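Local coordinates for autoinducer 2-binding protein LsrB (PDB 6DSP), which binds the quorum-sensing signal autoinducer-2 as an LsrB-type receptor of the bacterial solute-binding protein 2 family, at the (2R,4S)-2-methyl-2,3,3,4-tetrahydroxytetrahydrofuran site. Residues are numbered along the deposited sequence; one frame, centred on the assembly and turned at random.

The (2R,4S)-2-methyl-2,3,3,4-tetrahydroxytetrahydrofuran site. Residues 29, 35-36, 110, 124, 167-168, 171, 223-225, 250, 270-271. With PAV ((2R,4S)-2-methyl-2,3,3,4-tetrahydroxytetrahydrofuran), chain B.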
# COMPACT_ATOMS: atom_id res chain seq x y z
N LYS A 29 1.09 -5.62 7.33
CA LYS A 29 2.23 -4.88 7.87
C LYS A 29 2.07 -4.62 9.36
O LYS A 29 3.06 -4.59 10.10
CB LYS A 29 2.42 -3.55 7.14
CG LYS A 29 2.94 -3.66 5.75
CD LYS A 29 3.18 -2.26 5.14
CE LYS A 29 3.64 -2.29 3.70
NZ LYS A 29 3.68 -0.88 3.19
N PHE A 35 -6.55 0.01 6.76
CA PHE A 35 -6.26 -0.63 5.48
C PHE A 35 -6.20 -2.14 5.66
O PHE A 35 -6.78 -2.90 4.86
CB PHE A 35 -4.93 -0.12 4.95
CG PHE A 35 -4.50 -0.75 3.66
CD1 PHE A 35 -4.97 -0.30 2.42
CD2 PHE A 35 -3.67 -1.85 3.69
CE1 PHE A 35 -4.57 -0.90 1.23
CE2 PHE A 35 -3.25 -2.47 2.51
CZ PHE A 35 -3.72 -2.00 1.28
N PHE A 36 -5.49 -2.58 6.69
CA PHE A 36 -5.26 -4.01 6.90
C PHE A 36 -6.48 -4.69 7.47
O PHE A 36 -6.79 -5.83 7.11
CB PHE A 36 -4.00 -4.19 7.75
CG PHE A 36 -2.79 -3.73 7.00
CD1 PHE A 36 -2.29 -4.51 5.96
CD2 PHE A 36 -2.19 -2.51 7.23
CE1 PHE A 36 -1.23 -4.08 5.17
CE2 PHE A 36 -1.11 -2.09 6.43
CZ PHE A 36 -0.63 -2.90 5.42
N ASP A 110 0.34 -6.32 -1.55
CA ASP A 110 0.50 -4.95 -1.06
C ASP A 110 1.95 -4.47 -1.14
O ASP A 110 2.26 -3.60 -1.97
CB ASP A 110 -0.11 -4.80 0.34
CG ASP A 110 0.05 -3.41 0.91
OD1 ASP A 110 -0.24 -2.44 0.17
OD2 ASP A 110 0.40 -3.30 2.12
N GLN A 124 -1.47 -3.70 -6.05
CA GLN A 124 -2.45 -2.69 -6.36
C GLN A 124 -2.11 -1.85 -7.60
O GLN A 124 -2.98 -1.10 -8.07
CB GLN A 124 -2.62 -1.74 -5.16
CG GLN A 124 -1.33 -1.11 -4.61
CD GLN A 124 -0.67 -1.92 -3.49
OE1 GLN A 124 -0.54 -3.14 -3.59
NE2 GLN A 124 -0.20 -1.24 -2.46
N ASP A 167 6.89 -1.17 -1.30
CA ASP A 167 5.84 -0.51 -2.08
C ASP A 167 5.98 1.01 -2.07
O ASP A 167 6.10 1.66 -3.13
CB ASP A 167 4.43 -0.99 -1.70
CG ASP A 167 3.99 -0.66 -0.27
OD1 ASP A 167 4.82 -0.40 0.63
OD2 ASP A 167 2.76 -0.70 -0.07
N GLN A 168 5.99 1.60 -0.89
CA GLN A 168 5.88 3.04 -0.79
C GLN A 168 7.12 3.74 -1.33
O GLN A 168 7.00 4.82 -1.92
CB GLN A 168 5.60 3.43 0.65
CG GLN A 168 4.28 2.93 1.17
CD GLN A 168 4.03 3.23 2.61
OE1 GLN A 168 4.78 3.99 3.27
NE2 GLN A 168 2.96 2.63 3.13
N TRP A 171 6.94 3.99 -5.12
CA TRP A 171 6.08 5.08 -5.57
C TRP A 171 6.78 6.43 -5.44
O TRP A 171 6.61 7.28 -6.31
CB TRP A 171 4.76 5.09 -4.80
CG TRP A 171 4.07 3.77 -4.76
CD1 TRP A 171 4.19 2.73 -5.61
CD2 TRP A 171 3.19 3.33 -3.71
NE1 TRP A 171 3.44 1.66 -5.17
CE2 TRP A 171 2.82 2.01 -4.00
CE3 TRP A 171 2.68 3.93 -2.55
CZ2 TRP A 171 1.95 1.29 -3.18
CZ3 TRP A 171 1.84 3.20 -1.73
CH2 TRP A 171 1.49 1.89 -2.04
N ASN A 223 1.76 8.93 1.08
CA ASN A 223 1.56 7.63 0.45
C ASN A 223 1.63 6.47 1.45
O ASN A 223 2.39 5.51 1.27
CB ASN A 223 2.56 7.41 -0.69
CG ASN A 223 4.01 7.71 -0.29
OD1 ASN A 223 4.30 8.74 0.35
ND2 ASN A 223 4.93 6.86 -0.71
N ASP A 224 0.82 6.57 2.50
CA ASP A 224 0.76 5.57 3.57
C ASP A 224 -0.53 5.78 4.34
O ASP A 224 -0.92 6.92 4.63
CB ASP A 224 1.97 5.71 4.49
CG ASP A 224 1.81 4.85 5.74
OD1 ASP A 224 1.96 3.61 5.61
OD2 ASP A 224 1.50 5.41 6.82
N SER A 225 -1.19 4.67 4.70
CA SER A 225 -2.51 4.68 5.31
C SER A 225 -2.53 5.23 6.75
O SER A 225 -3.62 5.47 7.28
CB SER A 225 -3.16 3.31 5.27
OG SER A 225 -2.48 2.42 6.11
N PHE A 250 -2.80 7.94 0.23
CA PHE A 250 -3.55 6.70 0.13
C PHE A 250 -4.09 6.29 1.50
O PHE A 250 -3.32 6.16 2.47
CB PHE A 250 -2.65 5.56 -0.37
CG PHE A 250 -2.23 5.68 -1.83
CD1 PHE A 250 -3.08 6.24 -2.82
CD2 PHE A 250 -1.00 5.17 -2.22
CE1 PHE A 250 -2.67 6.28 -4.15
CE2 PHE A 250 -0.59 5.20 -3.55
CZ PHE A 250 -1.43 5.76 -4.52
N LEU A 270 -7.22 5.14 -3.19
CA LEU A 270 -6.88 3.78 -2.79
C LEU A 270 -7.30 2.87 -3.93
O LEU A 270 -7.06 3.19 -5.10
CB LEU A 270 -7.50 3.37 -1.44
CG LEU A 270 -6.69 2.23 -0.76
CD1 LEU A 270 -5.40 2.71 -0.10
CD2 LEU A 270 -7.59 1.48 0.24
N TRP A 271 -7.88 1.72 -3.60
CA TRP A 271 -8.20 0.62 -4.50
C TRP A 271 -8.95 -0.36 -3.60
O TRP A 271 -9.08 -0.14 -2.39
CB TRP A 271 -6.91 -0.02 -5.09
CG TRP A 271 -5.89 -0.36 -4.03
CD1 TRP A 271 -5.87 -1.50 -3.26
CD2 TRP A 271 -4.80 0.46 -3.56
NE1 TRP A 271 -4.84 -1.44 -2.34
CE2 TRP A 271 -4.16 -0.25 -2.50
CE3 TRP A 271 -4.28 1.70 -3.95
CZ2 TRP A 271 -3.05 0.26 -1.84
CZ3 TRP A 271 -3.17 2.20 -3.28
CH2 TRP A 271 -2.57 1.48 -2.23
O2 PAV B . -0.30 3.17 1.17
C2 PAV B . -0.70 1.97 1.85
C1 PAV B . -2.23 1.78 1.89
O5 PAV B . -0.36 2.25 3.32
C5 PAV B . -0.18 1.05 3.93
C4 PAV B . -0.15 -0.03 2.83
O4 PAV B . 0.92 -0.95 3.05
C3 PAV B . -0.01 0.82 1.56
O3 PAV B . -0.60 0.16 0.47
O13 PAV B . 1.34 1.11 1.32
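This is the ligand cleft of a periplasmic-binding-protein fold, and it hides the whole surface of PAV, the tetrahydroxytetrahydrofuran form of AI-2; no side of the signal faces solvent, so the contrast lies between a tight hydrogen-bonded end with a snugly seated methyl and looser contacts near Leu270 and Phe250. At the polar end Asp110 works as a fork: CG is anti to the backbone N (chi1 179°), and both carboxylate oxygens use their syn lone pairs. OD1 accepts from hydroxyl O3 of PAV at 2.6 Å, while OD2 accepts from hydroxyl O4. The anti lone pair of OD1 takes Gln124 NE2, a second-shell amide that helps fix the carboxylate's rotation.

Lys29 reaches in with an extended chain, and its NZ donates to PAV O4 at 2.8 Å, so O4 is gripped by the Lys29 side-chain amine and the Asp110 carboxylate. The same NZ pairs with the syn lone pair of Asp167 OD1, an oxygen also met from above the carboxylate plane by the backbone N of Gln168. Asp167 sits in the crowded rotamer (chi1 64°), presenting OD2 to hydroxyl O13 of PAV at 2.7 Å, with O13 lying above the carboxylate plane. Gln168 NE2 approaches O13 in its amide plane along a nearly straight bond (172° at H), and a further bond, to the anti lone pair of Asp224 OD1, fixes the rotation of the amide and so points NE2 at O13. The Lys29 charge may favour ionised Asp110 and Asp167.

Across the tetrahydrofuran ring, the backbone N of Ser225 donates to ring oxygen O5 at 2.9 Å. Methyl C1 of PAV lies snugly over one face of Phe35, 3.5 Å from its CD1. Packing is slacker at Leu270, whose CD1 touches PAV C1 tip to tip at 3.9 Å. Trp171 and Trp271 turn edges inward, toward O2 and O3 of PAV respectively, and on the loose side Phe250 brings CB no nearer than 3.7 Å to hydroxyl O2 of PAV.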